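Local coordinates for protein AlyGC (Glaciecola chathamensis, PDB 5GKD) that cleaves alginate as a polysaccharide lyase of family 6, presumably by beta-elimination, and carries a bound calcium ion, at residues L78-G83 / E89-R94; G261-I266 / R273-E278; R499-E504 / T534-M539; I681-T686 / P690-T695. All coordinates share one frame; numbering follows the deposited sequence.

In the fold
Contacts 1 and 2 lie on the N-terminal parallel beta-helix, contacts 3 and 4 on a second one later in the chain. Contacts 1 and 2 each join the same two runs of parallel strands, their centres 32 Å apart; contacts 3 and 4, 30 Å apart, share only the run holding 503-505, 530-534 and 681-685, contact 4 also reaching strand 691-700. Between the helices, contacts 1 and 3 come within about 12 Å at their nearest atoms, and contacts 2 and 4 within about 14 Å. Contact 2 alone includes a pocket residue, Arg264, which meets a carbonate together with Glu214, Arg240 and Tyr303; Glu214 also belongs to the calcium site. Contact 1 carries a separate phosphate on Arg94.

Contact 1 (L78-G83 / E89-R94); sequences LVFKDG and EVIAFR. With PO4 (phosphate ion), chain G.
Val90 lays its CG1 methyl over one face of the Phe80 ring. The methyl is 4.1 Å from the ring centroid and 23° off the ring normal, which qualifies as a CH-pi contact; its displacement toward the rim makes CD2 of Phe80 the nearest ring atom, 3.8 Å from Val90 CG1. The two side chains run past each other in opposite directions. Phe80 has CG opposite its carbonyl carbon (chi1 -62°), which carries the ring into the space between the two backbones. Ile91 adds a looser apolar contact, its CD1 lying 4.4 Å from Phe80 CE1 and approaching obliquely.

At the far end of 89-94, Arg94 turns to a different task. Its extended chain presents the guanidinium edge to a phosphate, with NH1 2.9 Å from phosphate O2 and a weak second bond from NH2 to the same oxygen; Tyr129 and Arg153 also bind this ion, probably a crystallisation component.

The hydrophobic part belongs to the interior of a parallel beta-helix. Strand 73-81 lies between strands 58-62 and 105-112, with Leu60 against Phe80, while Val90 and Ile91 also pack on Ile111 and Val90 reaches Trp125 of strand 124-128.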
# COMPACT_ATOMS: atom_id res chain seq x y z
N LEU A 78 -24.92 -12.89 -22.70
CA LEU A 78 -24.69 -12.41 -21.35
C LEU A 78 -23.72 -11.24 -21.37
O LEU A 78 -22.88 -11.13 -22.26
CB LEU A 78 -24.12 -13.53 -20.44
CG LEU A 78 -24.83 -14.89 -20.46
CD1 LEU A 78 -24.08 -15.90 -19.60
CD2 LEU A 78 -26.28 -14.72 -19.99
N VAL A 79 -23.84 -10.38 -20.37
CA VAL A 79 -22.94 -9.25 -20.16
C VAL A 79 -22.38 -9.35 -18.75
O VAL A 79 -23.15 -9.31 -17.78
CB VAL A 79 -23.65 -7.90 -20.36
CG1 VAL A 79 -22.66 -6.75 -20.11
CG2 VAL A 79 -24.25 -7.80 -21.76
N PHE A 80 -21.06 -9.49 -18.63
CA PHE A 80 -20.38 -9.32 -17.35
C PHE A 80 -19.90 -7.88 -17.24
O PHE A 80 -19.17 -7.40 -18.12
CB PHE A 80 -19.20 -10.28 -17.18
CG PHE A 80 -19.57 -11.74 -17.20
CD1 PHE A 80 -19.86 -12.38 -18.40
CD2 PHE A 80 -19.59 -12.47 -16.04
CE1 PHE A 80 -20.21 -13.72 -18.43
CE2 PHE A 80 -19.93 -13.82 -16.05
CZ PHE A 80 -20.23 -14.44 -17.25
N LYS A 81 -20.30 -7.20 -16.18
CA LYS A 81 -19.92 -5.82 -15.91
C LYS A 81 -20.14 -5.57 -14.43
O LYS A 81 -20.77 -6.37 -13.74
CB LYS A 81 -20.72 -4.83 -16.76
CG LYS A 81 -22.17 -4.68 -16.30
CD LYS A 81 -22.89 -3.59 -17.08
CE LYS A 81 -24.20 -3.24 -16.39
NZ LYS A 81 -24.99 -2.20 -17.13
N ASP A 82 -19.64 -4.43 -13.95
CA ASP A 82 -19.81 -3.99 -12.56
C ASP A 82 -19.43 -5.08 -11.58
O ASP A 82 -20.18 -5.41 -10.66
CB ASP A 82 -21.24 -3.51 -12.29
CG ASP A 82 -21.65 -2.35 -13.18
OD1 ASP A 82 -20.79 -1.56 -13.59
OD2 ASP A 82 -22.86 -2.22 -13.45
N GLY A 83 -18.26 -5.67 -11.78
CA GLY A 83 -17.79 -6.69 -10.85
C GLY A 83 -16.46 -7.26 -11.27
O GLY A 83 -15.70 -6.64 -12.00
N GLU A 89 -10.65 -16.98 -12.91
CA GLU A 89 -11.11 -16.73 -14.27
C GLU A 89 -12.56 -16.28 -14.25
O GLU A 89 -13.35 -16.74 -13.42
CB GLU A 89 -11.02 -17.97 -15.17
CG GLU A 89 -9.80 -18.82 -15.01
CD GLU A 89 -9.84 -19.75 -13.82
OE1 GLU A 89 -10.95 -20.19 -13.44
OE2 GLU A 89 -8.76 -20.03 -13.27
N VAL A 90 -12.93 -15.43 -15.21
CA VAL A 90 -14.33 -15.08 -15.40
C VAL A 90 -15.08 -16.18 -16.11
O VAL A 90 -16.14 -16.63 -15.66
CB VAL A 90 -14.45 -13.75 -16.16
CG1 VAL A 90 -15.91 -13.35 -16.28
CG2 VAL A 90 -13.64 -12.68 -15.47
N ILE A 91 -14.56 -16.62 -17.26
CA ILE A 91 -15.14 -17.69 -18.07
C ILE A 91 -14.11 -18.80 -18.23
O ILE A 91 -13.02 -18.57 -18.77
CB ILE A 91 -15.56 -17.19 -19.46
CG1 ILE A 91 -16.56 -16.05 -19.36
CG2 ILE A 91 -16.14 -18.35 -20.28
CD1 ILE A 91 -16.95 -15.53 -20.72
N ALA A 92 -14.45 -20.01 -17.80
CA ALA A 92 -13.56 -21.15 -17.90
C ALA A 92 -14.28 -22.33 -18.54
O ALA A 92 -15.42 -22.65 -18.16
CB ALA A 92 -13.02 -21.57 -16.54
N PHE A 93 -13.61 -22.98 -19.48
CA PHE A 93 -14.14 -24.17 -20.14
C PHE A 93 -13.83 -25.43 -19.33
O PHE A 93 -13.35 -26.44 -19.86
CB PHE A 93 -13.58 -24.28 -21.56
CG PHE A 93 -14.22 -23.34 -22.54
CD1 PHE A 93 -13.85 -22.00 -22.58
CD2 PHE A 93 -15.15 -23.80 -23.45
CE1 PHE A 93 -14.43 -21.14 -23.49
CE2 PHE A 93 -15.72 -22.94 -24.37
CZ PHE A 93 -15.37 -21.61 -24.38
N ARG A 94 -14.07 -25.36 -18.03
CA ARG A 94 -13.93 -26.50 -17.14
C ARG A 94 -14.66 -26.18 -15.84
O ARG A 94 -14.88 -25.01 -15.50
CB ARG A 94 -12.46 -26.82 -16.84
CG ARG A 94 -11.85 -25.86 -15.85
CD ARG A 94 -10.38 -26.11 -15.58
NE ARG A 94 -9.91 -25.14 -14.61
CZ ARG A 94 -8.73 -25.18 -14.00
NH1 ARG A 94 -8.41 -24.23 -13.14
NH2 ARG A 94 -7.85 -26.15 -14.26
P PO4 G . -4.84 -23.63 -13.64
O1 PO4 G . -5.18 -24.17 -15.01
O2 PO4 G . -5.61 -24.34 -12.55
O3 PO4 G . -5.16 -22.15 -13.63
O4 PO4 G . -3.37 -23.84 -13.36

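Contact 2 (G261-I266 / R273-E278); sequences GGIRVI and RNNYLE. With CO3 (carbonate ion), chain J.
Ile263 sends its CD1 methyl against the amide of Asn275, the two side chains crossing at about a right angle. The contact is van der Waals: CD1 of Ile263 is 3.7 Å from both CG and ND2 of Asn275. Leu277 contributes less, its CD2 coming no nearer than 4.4 Å to Ile263 N. No hydrogen bond links 261-266 with 273-278.

Hydrogen bonding of the Asn275 amide is directed along the stack instead. OD1 accepts from Asn250 N and ND2 binds Val247 O. One coil on, the backbone N of Asn275 donates to Asn314 OD1 in the same way, a repeat that fits the asparagine ladder of pectate-lyase-like beta-helices. On the side of 273-278 turned away from Ile263, Tyr276 OH donates to Glu278 OE1 over 2.8 Å, 50° out of the carboxylate plane.

Among ionic contacts, Glu278 OE2 forms a salt bridge with Arg392. Arg264 leaves its strand on the other side from Ile263, and a bend at chi3 (61°) brings its guanidinium edge to a carbonate, probably from the crystallisation liquor. NH2 binds carbonate O1 at 2.7 Å, NH1 bonds weakly to carbonate O2, and NE is held by Thr238.

Arg240 NE and Tyr303 OH bind the carbonate too. So dense a set of donors round a small anion is consistent with a pocket suited to a uronate carboxylate of alginate.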
# COMPACT_ATOMS: atom_id res chain seq x y z
N GLY A 261 3.63 -2.47 -33.08
CA GLY A 261 4.29 -3.57 -33.84
C GLY A 261 3.28 -4.30 -34.73
O GLY A 261 2.14 -3.89 -34.78
N GLY A 262 3.59 -5.38 -35.43
CA GLY A 262 4.79 -6.14 -35.40
C GLY A 262 4.44 -7.62 -35.45
O GLY A 262 3.52 -8.07 -34.76
N ILE A 263 5.17 -8.40 -36.24
CA ILE A 263 5.27 -9.84 -36.05
C ILE A 263 6.68 -10.11 -35.56
O ILE A 263 7.65 -9.61 -36.13
CB ILE A 263 4.97 -10.61 -37.35
CG1 ILE A 263 3.50 -10.44 -37.77
CG2 ILE A 263 5.28 -12.09 -37.21
CD1 ILE A 263 3.23 -10.88 -39.21
N ARG A 264 6.79 -10.89 -34.48
CA ARG A 264 8.07 -11.22 -33.85
C ARG A 264 8.29 -12.73 -33.93
O ARG A 264 7.48 -13.51 -33.40
CB ARG A 264 8.13 -10.76 -32.39
CG ARG A 264 9.42 -11.18 -31.68
CD ARG A 264 9.74 -10.30 -30.47
NE ARG A 264 8.68 -10.37 -29.45
CZ ARG A 264 8.88 -10.57 -28.15
NH1 ARG A 264 10.10 -10.72 -27.66
NH2 ARG A 264 7.84 -10.60 -27.33
N VAL A 265 9.38 -13.12 -34.57
CA VAL A 265 9.67 -14.51 -34.89
C VAL A 265 10.74 -15.02 -33.94
O VAL A 265 11.82 -14.43 -33.83
CB VAL A 265 10.14 -14.65 -36.35
CG1 VAL A 265 10.37 -16.11 -36.68
CG2 VAL A 265 9.12 -14.04 -37.28
N ILE A 266 10.46 -16.12 -33.29
CA ILE A 266 11.36 -16.84 -32.41
C ILE A 266 11.04 -18.29 -32.65
O ILE A 266 10.03 -18.57 -33.13
CB ILE A 266 11.14 -16.51 -30.92
CG1 ILE A 266 11.03 -15.02 -30.68
CG2 ILE A 266 12.21 -17.16 -30.07
CD1 ILE A 266 10.39 -14.62 -29.40
N ARG A 273 3.50 -15.55 -43.76
CA ARG A 273 3.21 -15.31 -45.17
C ARG A 273 1.95 -14.49 -45.33
O ARG A 273 1.01 -14.58 -44.53
CB ARG A 273 3.05 -16.62 -45.95
CG ARG A 273 1.86 -17.42 -45.53
CD ARG A 273 1.45 -18.47 -46.55
NE ARG A 273 2.51 -19.42 -46.83
CZ ARG A 273 2.48 -20.71 -46.48
NH1 ARG A 273 1.42 -21.23 -45.85
NH2 ARG A 273 3.51 -21.48 -46.80
N ASN A 274 1.95 -13.67 -46.37
CA ASN A 274 0.77 -12.93 -46.82
C ASN A 274 0.20 -12.01 -45.73
O ASN A 274 -1.01 -11.82 -45.65
CB ASN A 274 -0.31 -13.89 -47.33
CG ASN A 274 -1.21 -13.23 -48.34
OD1 ASN A 274 -0.74 -12.48 -49.17
ND2 ASN A 274 -2.52 -13.47 -48.24
N ASN A 275 1.05 -11.43 -44.89
CA ASN A 275 0.62 -10.45 -43.90
C ASN A 275 0.88 -9.02 -44.38
O ASN A 275 1.90 -8.74 -45.01
CB ASN A 275 1.33 -10.68 -42.56
CG ASN A 275 1.09 -12.07 -42.01
OD1 ASN A 275 0.00 -12.38 -41.51
ND2 ASN A 275 2.10 -12.91 -42.11
N TYR A 276 -0.02 -8.12 -44.00
CA TYR A 276 0.04 -6.72 -44.40
C TYR A 276 0.28 -5.85 -43.18
O TYR A 276 -0.49 -5.92 -42.21
CB TYR A 276 -1.26 -6.32 -45.11
CG TYR A 276 -1.32 -4.88 -45.55
CD1 TYR A 276 -1.71 -3.87 -44.67
CD2 TYR A 276 -0.98 -4.53 -46.84
CE1 TYR A 276 -1.77 -2.56 -45.08
CE2 TYR A 276 -1.03 -3.23 -47.26
CZ TYR A 276 -1.43 -2.25 -46.39
OH TYR A 276 -1.49 -0.97 -46.83
N LEU A 277 1.31 -5.00 -43.24
CA LEU A 277 1.80 -4.21 -42.11
C LEU A 277 2.00 -2.77 -42.56
O LEU A 277 2.76 -2.50 -43.50
CB LEU A 277 3.11 -4.80 -41.57
CG LEU A 277 3.13 -6.23 -41.01
CD1 LEU A 277 3.21 -7.28 -42.09
CD2 LEU A 277 4.28 -6.42 -40.03
N GLU A 278 1.33 -1.83 -41.89
CA GLU A 278 1.34 -0.44 -42.30
C GLU A 278 1.43 0.47 -41.09
O GLU A 278 0.71 0.29 -40.11
CB GLU A 278 0.08 -0.07 -43.10
CG GLU A 278 0.05 1.37 -43.55
CD GLU A 278 -1.20 1.72 -44.35
OE1 GLU A 278 -1.95 0.81 -44.74
OE2 GLU A 278 -1.42 2.92 -44.60
C CO3 J . 9.07 -11.82 -23.91
O1 CO3 J . 8.15 -11.45 -24.76
O2 CO3 J . 10.27 -11.49 -24.29
O3 CO3 J . 8.77 -12.51 -22.78

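Contact 3 (R499-E504 / T534-M539); sequences RSTLIE and TTRLPM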
# COMPACT_ATOMS: atom_id res chain seq x y z
N ARG A 499 -4.46 21.12 4.64
CA ARG A 499 -4.33 19.72 5.02
C ARG A 499 -3.02 19.14 4.49
O ARG A 499 -2.32 19.75 3.68
CB ARG A 499 -5.52 18.89 4.51
CG ARG A 499 -6.90 19.38 4.97
CD ARG A 499 -7.32 18.83 6.34
NE ARG A 499 -6.62 19.47 7.45
CZ ARG A 499 -6.99 20.64 7.99
NH1 ARG A 499 -8.04 21.30 7.52
NH2 ARG A 499 -6.29 21.17 9.00
N SER A 500 -2.71 17.93 4.95
CA SER A 500 -1.49 17.24 4.52
C SER A 500 -1.48 16.98 3.02
O SER A 500 -0.41 16.89 2.42
CB SER A 500 -1.35 15.92 5.27
OG SER A 500 -0.80 16.15 6.55
N THR A 501 -2.64 16.85 2.42
CA THR A 501 -2.76 16.69 0.98
C THR A 501 -3.70 17.76 0.46
O THR A 501 -4.70 18.08 1.10
CB THR A 501 -3.30 15.30 0.61
OG1 THR A 501 -2.37 14.30 1.01
CG2 THR A 501 -3.54 15.20 -0.89
N LEU A 502 -3.33 18.33 -0.69
CA LEU A 502 -4.24 19.21 -1.42
C LEU A 502 -5.16 18.41 -2.33
O LEU A 502 -6.38 18.54 -2.25
CB LEU A 502 -3.43 20.22 -2.23
CG LEU A 502 -4.29 21.17 -3.04
CD1 LEU A 502 -5.18 21.96 -2.10
CD2 LEU A 502 -3.43 22.07 -3.89
N ILE A 503 -4.59 17.58 -3.21
CA ILE A 503 -5.34 16.85 -4.21
C ILE A 503 -4.96 15.37 -4.17
O ILE A 503 -3.77 15.03 -4.24
CB ILE A 503 -5.12 17.41 -5.63
CG1 ILE A 503 -5.62 18.84 -5.72
CG2 ILE A 503 -5.83 16.54 -6.66
CD1 ILE A 503 -5.30 19.50 -7.03
N GLU A 504 -5.97 14.51 -4.11
CA GLU A 504 -5.84 13.07 -4.15
C GLU A 504 -6.49 12.55 -5.43
O GLU A 504 -7.62 12.92 -5.74
CB GLU A 504 -6.51 12.43 -2.93
CG GLU A 504 -6.59 10.93 -2.97
CD GLU A 504 -7.42 10.37 -1.83
OE1 GLU A 504 -6.84 9.88 -0.85
OE2 GLU A 504 -8.67 10.44 -1.92
N THR A 534 -1.71 10.19 -5.65
CA THR A 534 -2.81 9.26 -5.85
C THR A 534 -3.40 8.88 -4.51
O THR A 534 -2.80 9.10 -3.45
CB THR A 534 -2.35 8.00 -6.59
OG1 THR A 534 -1.48 7.23 -5.75
CG2 THR A 534 -1.64 8.34 -7.88
N THR A 535 -4.57 8.26 -4.55
CA THR A 535 -5.04 7.51 -3.39
C THR A 535 -3.97 6.52 -2.94
O THR A 535 -3.14 6.07 -3.73
CB THR A 535 -6.34 6.76 -3.70
OG1 THR A 535 -6.74 5.99 -2.56
CG2 THR A 535 -6.16 5.83 -4.88
N ARG A 536 -3.98 6.19 -1.66
CA ARG A 536 -3.10 5.16 -1.14
C ARG A 536 -3.75 3.78 -1.15
O ARG A 536 -3.08 2.79 -0.85
CB ARG A 536 -2.63 5.54 0.25
CG ARG A 536 -1.89 6.89 0.28
CD ARG A 536 -1.31 7.15 1.64
NE ARG A 536 -0.56 8.39 1.73
CZ ARG A 536 -1.03 9.49 2.32
NH1 ARG A 536 -2.24 9.51 2.82
NH2 ARG A 536 -0.27 10.58 2.39
N LEU A 537 -5.01 3.71 -1.49
CA LEU A 537 -5.61 2.42 -1.80
C LEU A 537 -5.08 1.98 -3.15
O LEU A 537 -5.01 2.80 -4.07
CB LEU A 537 -7.13 2.52 -1.81
CG LEU A 537 -7.81 2.54 -0.43
CD1 LEU A 537 -7.51 3.82 0.36
CD2 LEU A 537 -9.32 2.37 -0.57
N PRO A 538 -4.63 0.73 -3.30
CA PRO A 538 -4.17 0.26 -4.61
C PRO A 538 -5.24 0.53 -5.65
O PRO A 538 -6.42 0.23 -5.45
CB PRO A 538 -3.95 -1.25 -4.41
CG PRO A 538 -3.85 -1.45 -2.95
CD PRO A 538 -4.70 -0.37 -2.32
N MET A 539 -4.83 1.15 -6.75
CA MET A 539 -5.79 1.60 -7.75
C MET A 539 -6.11 0.49 -8.75
O MET A 539 -5.34 -0.45 -8.94
CB MET A 539 -5.26 2.82 -8.49
CG MET A 539 -4.97 4.01 -7.59
SD MET A 539 -4.35 5.44 -8.48
CE MET A 539 -5.77 5.90 -9.45
O HOH W 1 -5.79 7.34 0.36
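Glu504 OE1 is gripped twice: it forms a salt bridge with Arg533, just ahead of 534-539, and accepts from a water at 3.0 Å. That water in turn takes the backbone N-H of Arg536, with Arg536 N 2.9 Å from it, so a single solvent molecule bridges 499-504 and 534-539. No direct hydrogen bond joins them.

The carboxylate gets there on a straight chain. With CG placed opposite the backbone N (chi1 172°) and the rest extended, Glu504 lies alongside the Thr535 backbone, its CG 3.7 Å from Thr535 N and its CD 4.0 Å from Thr535 CA. The guanidinium of Arg536 does not pair with it, since Arg536 NH1 stays 5.9 Å from Glu504 OE1; an attraction over that distance would be modest.

The receiving loop is fixed by its own bonds. Leu537 N donates to Thr535 OG1 over 3.1 Å in an ST turn, and Thr534 OG1 donates to Thr535 O at 2.9 Å while also binding Gly567 N. Thr501 OG1 is engaged by Arg533 NE and Thr530.

The water bridge thus sits where the chain leaves strand 530-534, which lies between strands 503-505 and 564-565 in a parallel sheet of the second beta-helix. Beyond the loop, Arg536 packs on Pro538 of the second subunit.

Contact 4 (I681-T686 / P690-T695); sequences IIFELT and PKTWVT
Phe683 meets two side chains coming from the opposite direction. Thr692 places its CG2 methyl over one ring face, 4.0 Å from the centroid and 22° off the normal, a CH-pi contact offset toward the rim. Val694 CG2 approaches the ring obliquely, 3.7 Å from Phe683 CZ, so the far end of the ring is held by two methyls of strand 691-700. Two residues further along the strand, on the same face, Leu685 CD2 touches Pro690 CG at 3.8 Å and stands 3.8 Å from Thr692 OG1 as well. Near the connecting turn, Pro690 CD rests 3.7 Å from Thr686 O.

The backbones behind these groups exchange no hydrogen bond. Axes of the short strands 681-685 and 691-695 pass 10.2 Å apart with their directions 165° from parallel, as expected of facing strands on two sides of one coil in a parallel beta-helix, whose core is filled by inward side chains. Each strand finds its backbone partners in neighbouring coils, strand 681-685 between 660-663 and 706-709.

Further out, chi1 of Thr692 (-60°) puts the methyl opposite the backbone N and toward Phe683, while the hydroxyl bonds to Asn668 ND2, which fixes the rotation of the side chain. Met670 of strand 667-676 touches both Phe683 and Val694, and Thr718 of strand 717-721 packs on Leu685 and Thr692.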
# COMPACT_ATOMS: atom_id res chain seq x y z
N ILE A 681 22.77 14.20 -11.99
CA ILE A 681 21.88 13.23 -12.62
C ILE A 681 22.51 11.85 -12.48
O ILE A 681 23.72 11.69 -12.67
CB ILE A 681 21.69 13.59 -14.11
CG1 ILE A 681 21.00 14.94 -14.26
CG2 ILE A 681 20.94 12.49 -14.85
CD1 ILE A 681 21.07 15.45 -15.69
N ILE A 682 21.71 10.83 -12.15
CA ILE A 682 22.26 9.49 -11.98
C ILE A 682 21.42 8.50 -12.77
O ILE A 682 20.21 8.38 -12.53
CB ILE A 682 22.33 9.05 -10.51
CG1 ILE A 682 23.22 10.00 -9.70
CG2 ILE A 682 22.90 7.63 -10.42
CD1 ILE A 682 23.47 9.55 -8.28
N PHE A 683 22.06 7.79 -13.69
CA PHE A 683 21.43 6.72 -14.44
C PHE A 683 21.85 5.38 -13.86
O PHE A 683 23.03 5.16 -13.56
CB PHE A 683 21.82 6.78 -15.93
CG PHE A 683 21.31 8.00 -16.62
CD1 PHE A 683 20.00 8.08 -17.04
CD2 PHE A 683 22.14 9.09 -16.83
CE1 PHE A 683 19.53 9.21 -17.66
CE2 PHE A 683 21.67 10.22 -17.45
CZ PHE A 683 20.36 10.29 -17.86
N GLU A 684 20.87 4.50 -13.67
CA GLU A 684 21.09 3.11 -13.33
C GLU A 684 20.41 2.30 -14.44
O GLU A 684 19.23 1.93 -14.35
CB GLU A 684 20.56 2.81 -11.90
CG GLU A 684 21.29 3.62 -10.81
CD GLU A 684 20.88 3.28 -9.38
OE1 GLU A 684 19.78 2.74 -9.18
OE2 GLU A 684 21.67 3.56 -8.44
N LEU A 685 21.12 2.07 -15.51
CA LEU A 685 20.62 1.37 -16.66
C LEU A 685 20.50 -0.13 -16.46
O LEU A 685 21.39 -0.72 -15.95
CB LEU A 685 21.50 1.68 -17.86
CG LEU A 685 21.61 3.14 -18.20
CD1 LEU A 685 22.75 3.41 -19.13
CD2 LEU A 685 20.31 3.73 -18.71
N THR A 686 19.38 -0.70 -16.86
CA THR A 686 19.12 -2.13 -16.73
C THR A 686 19.11 -2.83 -18.08
O THR A 686 19.68 -2.37 -19.01
CB THR A 686 17.78 -2.41 -16.03
OG1 THR A 686 16.73 -1.93 -16.84
CG2 THR A 686 17.72 -1.75 -14.69
N PRO A 690 18.47 0.24 -23.22
CA PRO A 690 17.84 1.56 -23.13
C PRO A 690 18.63 2.61 -23.89
O PRO A 690 19.83 2.49 -24.11
CB PRO A 690 17.85 1.86 -21.63
CG PRO A 690 19.00 1.10 -21.12
CD PRO A 690 19.08 -0.16 -21.95
N LYS A 691 17.92 3.67 -24.28
CA LYS A 691 18.45 4.75 -25.09
C LYS A 691 18.47 6.03 -24.26
O LYS A 691 17.42 6.47 -23.78
CB LYS A 691 17.62 4.93 -26.36
CG LYS A 691 17.45 3.66 -27.18
CD LYS A 691 16.46 3.84 -28.32
CE LYS A 691 16.68 2.79 -29.41
NZ LYS A 691 16.66 1.38 -28.90
N THR A 692 19.65 6.63 -24.11
CA THR A 692 19.86 7.82 -23.29
C THR A 692 20.59 8.89 -24.10
O THR A 692 21.61 8.60 -24.73
CB THR A 692 20.67 7.47 -22.04
OG1 THR A 692 19.97 6.49 -21.27
CG2 THR A 692 20.90 8.70 -21.19
N TRP A 693 20.07 10.12 -24.06
CA TRP A 693 20.68 11.28 -24.72
C TRP A 693 20.67 12.46 -23.75
O TRP A 693 19.61 12.96 -23.39
CB TRP A 693 19.94 11.67 -25.99
CG TRP A 693 20.22 10.78 -27.11
CD1 TRP A 693 21.35 10.76 -27.88
CD2 TRP A 693 19.36 9.76 -27.60
NE1 TRP A 693 21.25 9.76 -28.82
CE2 TRP A 693 20.03 9.14 -28.68
CE3 TRP A 693 18.09 9.30 -27.24
CZ2 TRP A 693 19.47 8.08 -29.39
CZ3 TRP A 693 17.53 8.26 -27.96
CH2 TRP A 693 18.23 7.66 -29.02
N VAL A 694 21.86 12.91 -23.35
CA VAL A 694 22.02 14.04 -22.44
C VAL A 694 22.95 15.02 -23.13
O VAL A 694 24.17 14.88 -23.06
CB VAL A 694 22.58 13.62 -21.08
CG1 VAL A 694 22.74 14.84 -20.19
CG2 VAL A 694 21.66 12.59 -20.43
N THR A 695 22.37 16.01 -23.82
CA THR A 695 23.14 16.92 -24.65
C THR A 695 22.65 18.34 -24.45
O THR A 695 21.48 18.58 -24.15
CB THR A 695 23.04 16.55 -26.15
OG1 THR A 695 21.68 16.69 -26.58
CG2 THR A 695 23.51 15.12 -26.38